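PDB 6WBT: cellulase IBT99 from Metagenomes, which hydrolyses 6-phospho-alpha-glucosides as a glycoside hydrolase of family 4, using NAD and a manganese ion as cofactors. Local coordinates for the nicotinamide-adenine-dinucleotide site and the interface of chains B and A. Numbering follows the deposited sequence. Chains: chain A/B, cellulase IBT99.

Contact 1 is the cofactor and metal site of chain A, contact 2 a two-fold patch where loops of chains A and B meet; the centres of their C-alpha atoms lie about 32 Å apart. They share no residue. Contact 1 gathers loops at the ends of strands 5-10 and 35-39 with the start of helix 321-334, whereas contact 2 is built from the loops that follow strands 338-345 and 369-372. The patch therefore contributes no group to the NAD pocket described here; it joins two of the four copies in the deposited assembly, each carrying its own cofactor, and may serve to hold them together.

Contact 1: the nicotinamide-adenine-dinucleotide site. Residues chain A 10-11, 13-16, 39-41, 45, 85-88, 91, 110, 119, 147-149, 171-172, 201, 321. With NAD (nicotinamide-adenine-dinucleotide), chain C; MN (manganese (II) ion), chain D.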
loop_
_atom_site.group_PDB
_atom_site.type_symbol
_atom_site.label_atom_id
_atom_site.label_comp_id
_atom_site.label_asym_id
_atom_site.label_seq_id
_atom_site.Cartn_x
_atom_site.Cartn_y
_atom_site.Cartn_z
ATOM N N CYS A 10 -38.418 5.881 -4.971
ATOM C CA CYS A 10 -38.221 6.679 -3.765
ATOM C C CYS A 10 -38.081 8.139 -4.175
ATOM O O CYS A 10 -37.089 8.523 -4.804
ATOM C CB CYS A 10 -36.997 6.196 -2.993
ATOM S SG CYS A 10 -36.838 6.896 -1.332
ATOM N N GLY A 11 -39.072 8.953 -3.824
ATOM C CA GLY A 11 -39.126 10.324 -4.288
ATOM C C GLY A 11 -40.031 10.468 -5.494
ATOM O O GLY A 11 -39.608 10.955 -6.548
ATOM N N GLY A 13 -42.551 12.424 -6.008
ATOM C CA GLY A 13 -42.837 13.797 -6.360
ATOM C C GLY A 13 -41.720 14.519 -7.075
ATOM O O GLY A 13 -41.769 15.744 -7.205
ATOM N N SER A 14 -40.708 13.793 -7.541
ATOM C CA SER A 14 -39.597 14.398 -8.257
ATOM C C SER A 14 -40.038 14.871 -9.640
ATOM O O SER A 14 -41.002 14.366 -10.221
ATOM C CB SER A 14 -38.440 13.405 -8.389
ATOM O OG SER A 14 -37.433 13.895 -9.259
ATOM N N THR A 15 -39.309 15.857 -10.166
ATOM C CA THR A 15 -39.590 16.354 -11.507
ATOM C C THR A 15 -39.169 15.368 -12.591
ATOM O O THR A 15 -39.667 15.454 -13.718
ATOM C CB THR A 15 -38.894 17.699 -11.732
ATOM O OG1 THR A 15 -37.484 17.554 -11.516
ATOM C CG2 THR A 15 -39.442 18.749 -10.777
ATOM N N TYR A 16 -38.271 14.438 -12.275
ATOM C CA TYR A 16 -37.832 13.416 -13.215
ATOM C C TYR A 16 -38.703 12.166 -13.183
ATOM O O TYR A 16 -38.454 11.238 -13.958
ATOM C CB TYR A 16 -36.377 13.029 -12.929
ATOM C CG TYR A 16 -35.392 14.166 -13.077
ATOM C CD1 TYR A 16 -34.809 14.449 -14.305
ATOM C CD2 TYR A 16 -35.040 14.953 -11.988
ATOM C CE1 TYR A 16 -33.906 15.486 -14.446
ATOM C CE2 TYR A 16 -34.137 15.992 -12.119
ATOM C CZ TYR A 16 -33.573 16.254 -13.350
ATOM O OH TYR A 16 -32.674 17.287 -13.486
ATOM N N TYR A 39 -43.274 6.449 -3.881
ATOM C CA TYR A 39 -43.101 6.765 -2.472
ATOM C C TYR A 39 -42.486 8.149 -2.323
ATOM O O TYR A 39 -41.636 8.552 -3.124
ATOM C CB TYR A 39 -42.220 5.727 -1.768
ATOM C CG TYR A 39 -41.771 6.155 -0.390
ATOM C CD1 TYR A 39 -42.649 6.139 0.687
ATOM C CD2 TYR A 39 -40.468 6.581 -0.165
ATOM C CE1 TYR A 39 -42.241 6.534 1.947
ATOM C CE2 TYR A 39 -40.052 6.977 1.090
ATOM C CZ TYR A 39 -40.941 6.952 2.143
ATOM O OH TYR A 39 -40.528 7.346 3.394
ATOM N N ASP A 40 -42.919 8.868 -1.290
ATOM C CA ASP A 40 -42.421 10.207 -1.006
ATOM C C ASP A 40 -42.856 10.585 0.403
ATOM O O ASP A 40 -43.735 9.952 0.994
ATOM C CB ASP A 40 -42.931 11.225 -2.031
ATOM C CG ASP A 40 -42.099 12.490 -2.064
ATOM O OD1 ASP A 40 -41.821 13.059 -0.988
ATOM O OD2 ASP A 40 -41.714 12.910 -3.174
ATOM N N ILE A 41 -42.219 11.629 0.939
ATOM C CA ILE A 41 -42.601 12.182 2.235
ATOM C C ILE A 41 -43.476 13.421 2.103
ATOM O O ILE A 41 -44.061 13.860 3.107
ATOM C CB ILE A 41 -41.360 12.508 3.094
ATOM C CG1 ILE A 41 -40.485 13.553 2.399
ATOM C CG2 ILE A 41 -40.562 11.245 3.378
ATOM C CD1 ILE A 41 -39.255 13.943 3.193
ATOM N N ARG A 45 -47.441 16.982 -2.799
ATOM C CA ARG A 45 -46.596 17.181 -3.971
ATOM C C ARG A 45 -46.576 15.938 -4.851
ATOM O O ARG A 45 -46.639 16.041 -6.082
ATOM C CB ARG A 45 -45.178 17.562 -3.546
ATOM C CG ARG A 45 -44.152 17.445 -4.662
ATOM C CD ARG A 45 -43.015 18.439 -4.495
ATOM N NE ARG A 45 -42.072 18.369 -5.607
ATOM C CZ ARG A 45 -41.209 19.330 -5.917
ATOM N NH1 ARG A 45 -41.171 20.446 -5.202
ATOM N NH2 ARG A 45 -40.389 19.180 -6.948
ATOM N N GLN A 85 -34.328 8.672 -5.867
ATOM C CA GLN A 85 -34.119 9.988 -6.459
ATOM C C GLN A 85 -34.716 11.050 -5.536
ATOM O O GLN A 85 -35.610 11.813 -5.896
ATOM C CB GLN A 85 -34.714 10.053 -7.865
ATOM C CG GLN A 85 -36.163 9.594 -7.972
ATOM C CD GLN A 85 -36.812 10.024 -9.273
ATOM O OE1 GLN A 85 -36.130 10.428 -10.217
ATOM N NE2 GLN A 85 -38.136 9.949 -9.329
HETATM N N MSE A 86 -34.213 11.118 -4.308
HETATM C CA MSE A 86 -34.712 12.087 -3.342
HETATM C C MSE A 86 -33.881 13.366 -3.352
HETATM O O MSE A 86 -32.693 13.346 -3.672
HETATM C CB MSE A 86 -34.724 11.490 -1.932
HETATM C CG MSE A 86 -33.340 11.266 -1.342
HETATM SE SE MSE A 86 -33.378 10.681 0.517
HETATM C CE MSE A 86 -34.420 9.048 0.303
ATOM N N ARG A 87 -34.524 14.480 -3.006
ATOM C CA ARG A 87 -33.851 15.763 -2.806
ATOM C C ARG A 87 -34.268 16.256 -1.425
ATOM O O ARG A 87 -35.323 16.880 -1.273
ATOM C CB ARG A 87 -34.203 16.768 -3.899
ATOM C CG ARG A 87 -33.568 18.136 -3.692
ATOM C CD ARG A 87 -33.996 19.123 -4.763
ATOM N NE ARG A 87 -33.537 18.730 -6.090
ATOM C CZ ARG A 87 -32.342 19.034 -6.585
ATOM N NH1 ARG A 87 -31.481 19.733 -5.858
ATOM N NH2 ARG A 87 -32.006 18.638 -7.804
ATOM N N VAL A 88 -33.443 15.965 -0.420
ATOM C CA VAL A 88 -33.764 16.355 0.946
ATOM C C VAL A 88 -33.759 17.873 1.052
ATOM O O VAL A 88 -32.779 18.535 0.689
ATOM C CB VAL A 88 -32.778 15.723 1.937
ATOM C CG1 VAL A 88 -33.236 15.978 3.365
ATOM C CG2 VAL A 88 -32.642 14.231 1.671
ATOM N N LEU A 91 -35.966 21.890 -3.716
ATOM C CA LEU A 91 -35.290 22.956 -4.447
ATOM C C LEU A 91 -35.261 24.263 -3.667
ATOM O O LEU A 91 -34.428 25.127 -3.960
ATOM C CB LEU A 91 -35.965 23.170 -5.802
ATOM C CG LEU A 91 -35.919 21.987 -6.773
ATOM C CD1 LEU A 91 -36.879 22.203 -7.929
ATOM C CD2 LEU A 91 -34.504 21.775 -7.286
ATOM N N GLU A 110 -25.117 22.735 -6.991
ATOM C CA GLU A 110 -25.916 21.702 -6.340
ATOM C C GLU A 110 -25.038 20.635 -5.698
ATOM O O GLU A 110 -25.337 20.158 -4.596
ATOM C CB GLU A 110 -26.872 21.071 -7.354
ATOM C CG GLU A 110 -27.552 19.800 -6.872
ATOM C CD GLU A 110 -28.375 19.136 -7.958
ATOM O OE1 GLU A 110 -29.535 18.764 -7.684
ATOM O OE2 GLU A 110 -27.864 18.993 -9.088
ATOM N N TYR A 119 -25.651 20.207 0.863
ATOM C CA TYR A 119 -26.660 19.280 0.365
ATOM C C TYR A 119 -26.337 17.843 0.755
ATOM O O TYR A 119 -27.246 17.021 0.914
ATOM C CB TYR A 119 -26.770 19.422 -1.157
ATOM C CG TYR A 119 -27.848 18.590 -1.818
ATOM C CD1 TYR A 119 -29.019 18.258 -1.149
ATOM C CD2 TYR A 119 -27.691 18.141 -3.123
ATOM C CE1 TYR A 119 -29.999 17.497 -1.760
ATOM C CE2 TYR A 119 -28.663 17.384 -3.740
ATOM C CZ TYR A 119 -29.814 17.063 -3.056
ATOM O OH TYR A 119 -30.783 16.307 -3.673
ATOM N N TYR A 147 -29.458 7.317 -7.710
ATOM C CA TYR A 147 -28.817 8.361 -8.498
ATOM C C TYR A 147 -29.099 9.744 -7.924
ATOM O O TYR A 147 -28.933 10.745 -8.624
ATOM C CB TYR A 147 -29.245 8.291 -9.968
ATOM C CG TYR A 147 -30.738 8.298 -10.194
ATOM C CD1 TYR A 147 -31.408 9.474 -10.503
ATOM C CD2 TYR A 147 -31.478 7.126 -10.109
ATOM C CE1 TYR A 147 -32.772 9.484 -10.717
ATOM C CE2 TYR A 147 -32.843 7.126 -10.320
ATOM C CZ TYR A 147 -33.484 8.307 -10.624
ATOM O OH TYR A 147 -34.843 8.306 -10.836
ATOM N N SER A 148 -29.516 9.816 -6.661
ATOM C CA SER A 148 -29.744 11.096 -6.009
ATOM C C SER A 148 -28.421 11.698 -5.552
ATOM O O SER A 148 -27.538 10.991 -5.058
ATOM C CB SER A 148 -30.682 10.930 -4.815
ATOM O OG SER A 148 -30.069 10.158 -3.798
ATOM N N ASN A 149 -28.294 13.004 -5.716
ATOM C CA ASN A 149 -27.065 13.717 -5.411
ATOM C C ASN A 149 -27.076 14.229 -3.976
ATOM O O ASN A 149 -28.139 14.368 -3.362
ATOM C CB ASN A 149 -26.885 14.878 -6.386
ATOM C CG ASN A 149 -26.579 14.410 -7.793
ATOM O OD1 ASN A 149 -27.052 14.992 -8.769
ATOM N ND2 ASN A 149 -25.786 13.351 -7.905
ATOM N N CYS A 171 -24.482 7.924 -11.762
ATOM C CA CYS A 171 -24.688 9.288 -12.226
ATOM C C CYS A 171 -24.771 9.277 -13.745
ATOM O O CYS A 171 -24.156 8.435 -14.405
ATOM C CB CYS A 171 -23.563 10.223 -11.767
ATOM S SG CYS A 171 -23.697 11.916 -12.386
ATOM N N ASP A 172 -25.535 10.217 -14.296
ATOM C CA ASP A 172 -25.755 10.274 -15.734
ATOM C C ASP A 172 -24.948 11.367 -16.421
ATOM O O ASP A 172 -25.016 11.486 -17.648
ATOM C CB ASP A 172 -27.249 10.457 -16.037
ATOM C CG ASP A 172 -27.681 11.915 -16.035
ATOM O OD1 ASP A 172 -27.184 12.700 -15.203
ATOM O OD2 ASP A 172 -28.532 12.275 -16.874
ATOM N N HIS A 201 -18.607 13.553 -10.231
ATOM C CA HIS A 201 -18.440 14.946 -10.646
ATOM C C HIS A 201 -16.986 15.381 -10.486
ATOM O O HIS A 201 -16.689 16.523 -10.127
ATOM C CB HIS A 201 -19.381 15.872 -9.873
ATOM C CG HIS A 201 -20.832 15.576 -10.088
ATOM N ND1 HIS A 201 -21.835 16.242 -9.417
ATOM C CD2 HIS A 201 -21.451 14.690 -10.904
ATOM C CE1 HIS A 201 -23.007 15.777 -9.808
ATOM N NE2 HIS A 201 -22.803 14.834 -10.709
ATOM N N HIS A 321 -31.072 10.450 -19.179
ATOM C CA HIS A 321 -31.208 10.225 -17.741
ATOM C C HIS A 321 -32.005 8.958 -17.462
ATOM O O HIS A 321 -31.525 8.039 -16.788
ATOM C CB HIS A 321 -31.872 11.444 -17.090
ATOM C CG HIS A 321 -32.280 11.232 -15.662
ATOM N ND1 HIS A 321 -31.447 11.505 -14.599
ATOM C CD2 HIS A 321 -33.442 10.791 -15.125
ATOM C CE1 HIS A 321 -32.073 11.231 -13.469
ATOM N NE2 HIS A 321 -33.286 10.795 -13.759
HETATM P PA NAD C . -37.403 17.795 -6.620
HETATM O O1A NAD C . -37.075 18.643 -5.437
HETATM O O2A NAD C . -38.233 18.390 -7.709
HETATM O O5B NAD C . -38.097 16.442 -6.106
HETATM C C5B NAD C . -37.425 15.632 -5.105
HETATM C C4B NAD C . -38.437 14.723 -4.452
HETATM O O4B NAD C . -37.792 13.957 -3.398
HETATM C C3B NAD C . -39.633 15.419 -3.781
HETATM O O3B NAD C . -40.831 14.721 -4.092
HETATM C C2B NAD C . -39.326 15.250 -2.291
HETATM O O2B NAD C . -40.460 15.338 -1.456
HETATM C C1B NAD C . -38.694 13.866 -2.322
HETATM N N9A NAD C . -37.970 13.513 -1.107
HETATM C C8A NAD C . -37.228 14.355 -0.316
HETATM N N7A NAD C . -36.699 13.760 0.723
HETATM C C5A NAD C . -37.127 12.445 0.622
HETATM C C6A NAD C . -36.905 11.313 1.429
HETATM N N6A NAD C . -36.172 11.327 2.539
HETATM N N1A NAD C . -37.483 10.149 1.046
HETATM C C2A NAD C . -38.221 10.141 -0.072
HETATM N N3A NAD C . -38.496 11.139 -0.907
HETATM C C4A NAD C . -37.915 12.279 -0.501
HETATM O O3 NAD C . -36.042 17.238 -7.259
HETATM P PN NAD C . -35.632 16.842 -8.759
HETATM O O1N NAD C . -36.703 15.982 -9.344
HETATM O O2N NAD C . -35.233 18.078 -9.493
HETATM O O5D NAD C . -34.333 15.946 -8.479
HETATM C C5D NAD C . -34.492 14.759 -7.662
HETATM C C4D NAD C . -33.136 14.162 -7.383
HETATM O O4D NAD C . -32.545 13.725 -8.625
HETATM C C3D NAD C . -32.096 15.102 -6.751
HETATM O O3D NAD C . -31.484 14.460 -5.639
HETATM C C2D NAD C . -31.095 15.271 -7.899
HETATM O O2D NAD C . -29.792 15.653 -7.487
HETATM C C1D NAD C . -31.143 13.883 -8.525
HETATM N N1N NAD C . -30.549 13.844 -9.892
HETATM C C2N NAD C . -29.302 13.309 -10.068
HETATM C C3N NAD C . -28.757 13.187 -11.337
HETATM C C7N NAD C . -27.421 12.498 -11.463
HETATM O O7N NAD C . -26.882 12.416 -12.563
HETATM N N7N NAD C . -26.885 11.995 -10.361
HETATM C C4N NAD C . -29.456 13.700 -12.423
HETATM C C5N NAD C . -30.692 14.277 -12.227
HETATM C C6N NAD C . -31.225 14.331 -10.958
HETATM MN MN MN D . -24.894 13.809 -11.692
#
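A:Asp40 turns CG anti to its backbone N (chi1 -161°), which brings its carboxylate to the adenosine ribose, and A:Arg87, likewise anti but bent at chi3, brings the edge of its guanidinium to the pyrophosphate bridge. Both belong to the Rossmann-type NAD fold of glycoside hydrolase family 4, whose glycine loop runs through A:Gly11 and A:Gly13. A:Asp40 OD1 takes the ribose 2'-hydroxyl O2B at 2.7 Å on its syn lone pair, while OD2 accepts the N-H of A:Gly13 on its anti lone pair, so the acid is tied to the glycine loop it faces. The adenine lies between A:Ile41 CD1, over the five-membered ring, and A:Met86, a selenomethionine whose CB lies 3.7 Å from the centroid of the six-membered ring.

At the nicotinamide phosphate, O1N accepts from both the backbone N and OG1 of A:Thr15, the latter at 2.8 Å. A:Arg87 NE donates to the bridging oxygen O3 at 3.1 Å, which lies in the guanidinium plane, and NH1 and NH2 both grip A:Glu110 OE1 end-on. That oxygen also accepts the nicotinamide-ribose hydroxyl O2D, from above the carboxylate plane; the paired arginine would be expected to favour its ionised form. The neighbouring O3D meets A:Tyr119 OH and donates to A:Met86 O at 2.6 Å.

The nicotinamide turns its C5N edge to a face of the A:Tyr16 ring, near the rim, with the planes of the two rings 78° apart, and A:His321 CE1 touches C5N. The carboxamide oxygen O7N receives an almost straight bond from A:Asp172 N and bonds the manganese at 2.6 Å. A:Cys171 SG, anti to its backbone N, binds the metal at 2.3 Å, and A:His201 NE2 lies opposite O7N, at 171° across it. Further metal ligands may be unseen. In this family NAD abstracts hydride from C3 of the sugar while the metal polarises the substrate.

Contact 2: the interface of chains B and A. Residues chain B 346-349, 351, 374, 376; chain A 346-349, 351, 374, 376.
A two-fold symmetric homomeric interface joins chains B and A of this family 4 glycosidase, and this patch, one part of it, ties two of the four copies in the deposited assembly through reciprocal loop contacts; the pairing may or may not be the one adopted in solution. Each arginine reaches across to the opposite 346-349 loop. B:Arg374 sets CG anti to its backbone N (chi1 -170°), then bends at chi2 and chi3, so that its aliphatic part runs alongside A:Ala349, with CG 3.8 Å from CA, before NE donates to the backbone oxygen of A:Asn346 at 2.7 Å. The acceptor lies in the guanidinium plane, but the donor stands above the carbonyl plane. In the twin, A:Arg374 NE approaches B:Asn346 O in the carbonyl plane, at the same length. An alanine in place of B:Arg374 would remove the NE donor and the methylenes against A:Ala349, and would probably loosen this half of the patch.

Near the axis the 346-349 loops meet at A:Gly348 and B:Gly348, and waters bridge their carbonyls: water 1 links B:Asn347 O, at 2.7 Å, to A:Gly348 O, while water 2 joins A:Asn347 O to B:Gly348 O, at 2.6 Å. B:Glu351, extended beyond CG, lays that methylene against A:Gly348 CA at 3.7 Å. The lack of a side chain at A:Gly348 probably permits this approach.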
loop_
_atom_site.group_PDB
_atom_site.type_symbol
_atom_site.label_atom_id
_atom_site.label_comp_id
_atom_site.label_asym_id
_atom_site.label_seq_id
_atom_site.Cartn_x
_atom_site.Cartn_y
_atom_site.Cartn_z
ATOM N N ASN B 346 -1.138 -8.217 -11.323
ATOM C CA ASN B 346 -1.991 -7.797 -10.217
ATOM C C ASN B 346 -2.271 -6.301 -10.268
ATOM O O ASN B 346 -3.373 -5.884 -10.639
ATOM C CB ASN B 346 -1.350 -8.163 -8.877
ATOM C CG ASN B 346 -2.298 -7.985 -7.713
ATOM O OD1 ASN B 346 -3.516 -8.038 -7.879
ATOM N ND2 ASN B 346 -1.746 -7.772 -6.524
ATOM N N ASN B 347 -1.278 -5.492 -9.891
ATOM C CA ASN B 347 -1.389 -4.034 -9.931
ATOM C C ASN B 347 -2.600 -3.546 -9.138
ATOM O O ASN B 347 -3.281 -2.594 -9.525
ATOM C CB ASN B 347 -1.440 -3.527 -11.374
ATOM C CG ASN B 347 -0.104 -3.650 -12.083
ATOM O OD1 ASN B 347 0.953 -3.508 -11.469
ATOM N ND2 ASN B 347 -0.146 -3.914 -13.385
ATOM N N GLY B 348 -2.875 -4.211 -8.018
ATOM C CA GLY B 348 -3.971 -3.837 -7.151
ATOM C C GLY B 348 -5.237 -4.652 -7.307
ATOM O O GLY B 348 -6.209 -4.391 -6.587
ATOM N N ALA B 349 -5.265 -5.621 -8.227
ATOM C CA ALA B 349 -6.438 -6.477 -8.366
ATOM C C ALA B 349 -6.706 -7.242 -7.075
ATOM O O ALA B 349 -7.815 -7.200 -6.530
ATOM C CB ALA B 349 -6.251 -7.437 -9.539
ATOM N N GLU B 351 -5.472 -6.914 -3.422
ATOM C CA GLU B 351 -4.803 -5.803 -2.748
ATOM C C GLU B 351 -3.647 -6.274 -1.874
ATOM O O GLU B 351 -2.615 -5.600 -1.791
ATOM C CB GLU B 351 -5.809 -5.011 -1.912
ATOM C CG GLU B 351 -5.808 -3.515 -2.194
ATOM C CD GLU B 351 -6.433 -2.707 -1.073
ATOM O OE1 GLU B 351 -5.707 -1.920 -0.426
ATOM O OE2 GLU B 351 -7.647 -2.864 -0.831
ATOM N N ARG B 374 -11.888 -6.121 -9.962
ATOM C CA ARG B 374 -11.260 -5.820 -8.677
ATOM C C ARG B 374 -11.673 -6.887 -7.672
ATOM O O ARG B 374 -12.797 -6.881 -7.164
ATOM C CB ARG B 374 -11.655 -4.425 -8.205
ATOM C CG ARG B 374 -10.869 -3.923 -6.999
ATOM C CD ARG B 374 -11.626 -4.127 -5.693
ATOM N NE ARG B 374 -12.770 -3.227 -5.571
ATOM C CZ ARG B 374 -14.029 -3.577 -5.812
ATOM N NH1 ARG B 374 -14.316 -4.816 -6.187
ATOM N NH2 ARG B 374 -15.003 -2.687 -5.674
ATOM N N GLY B 376 -10.191 -7.625 -4.619
ATOM C CA GLY B 376 -10.132 -7.148 -3.257
ATOM C C GLY B 376 -9.129 -7.915 -2.418
ATOM O O GLY B 376 -8.197 -8.549 -2.918
ATOM N N ASN A 346 -13.258 1.645 -3.723
ATOM C CA ASN A 346 -11.991 1.402 -4.405
ATOM C C ASN A 346 -11.432 0.030 -4.055
ATOM O O ASN A 346 -11.551 -0.913 -4.845
ATOM C CB ASN A 346 -10.974 2.488 -4.050
ATOM C CG ASN A 346 -9.703 2.387 -4.870
ATOM O OD1 ASN A 346 -9.712 1.858 -5.981
ATOM N ND2 ASN A 346 -8.604 2.895 -4.326
ATOM N N ASN A 347 -10.817 -0.085 -2.877
ATOM C CA ASN A 347 -10.285 -1.357 -2.391
ATOM C C ASN A 347 -9.287 -1.955 -3.380
ATOM O O ASN A 347 -9.253 -3.166 -3.608
ATOM C CB ASN A 347 -11.418 -2.341 -2.086
ATOM C CG ASN A 347 -12.215 -1.949 -0.856
ATOM O OD1 ASN A 347 -11.674 -1.377 0.089
ATOM N ND2 ASN A 347 -13.507 -2.264 -0.859
ATOM N N GLY A 348 -8.472 -1.092 -3.985
ATOM C CA GLY A 348 -7.434 -1.523 -4.899
ATOM C C GLY A 348 -7.750 -1.371 -6.372
ATOM O O GLY A 348 -6.883 -1.670 -7.203
ATOM N N ALA A 349 -8.961 -0.930 -6.722
ATOM C CA ALA A 349 -9.291 -0.700 -8.126
ATOM C C ALA A 349 -8.371 0.350 -8.732
ATOM O O ALA A 349 -7.815 0.157 -9.820
ATOM C CB ALA A 349 -10.754 -0.280 -8.256
ATOM N N GLU A 351 -4.934 1.875 -7.599
ATOM C CA GLU A 351 -3.957 1.461 -6.594
ATOM C C GLU A 351 -3.492 2.631 -5.733
ATOM O O GLU A 351 -3.352 2.496 -4.513
ATOM C CB GLU A 351 -2.763 0.790 -7.271
ATOM C CG GLU A 351 -2.154 -0.332 -6.446
ATOM C CD GLU A 351 -0.950 -0.968 -7.109
ATOM O OE1 GLU A 351 -0.058 -1.439 -6.375
ATOM O OE2 GLU A 351 -0.893 -0.998 -8.356
ATOM N N ARG A 374 -10.272 -3.425 -12.715
ATOM C CA ARG A 374 -9.063 -2.879 -12.109
ATOM C C ARG A 374 -8.432 -1.865 -13.055
ATOM O O ARG A 374 -8.035 -2.209 -14.173
ATOM C CB ARG A 374 -8.081 -4.002 -11.783
ATOM C CG ARG A 374 -6.922 -3.580 -10.892
ATOM C CD ARG A 374 -5.653 -3.301 -11.687
ATOM N NE ARG A 374 -5.065 -4.521 -12.236
ATOM C CZ ARG A 374 -5.091 -4.853 -13.523
ATOM N NH1 ARG A 374 -5.670 -4.050 -14.405
ATOM N NH2 ARG A 374 -4.531 -5.983 -13.928
ATOM N N GLY A 376 -5.740 0.498 -12.155
ATOM C CA GLY A 376 -4.313 0.613 -11.954
ATOM C C GLY A 376 -3.923 1.948 -11.351
ATOM O O GLY A 376 -4.720 2.636 -10.708
HETATM O O HOH W 1 -5.188 -0.731 -9.090
HETATM O O HOH W 2 -8.005 -5.291 -4.950
#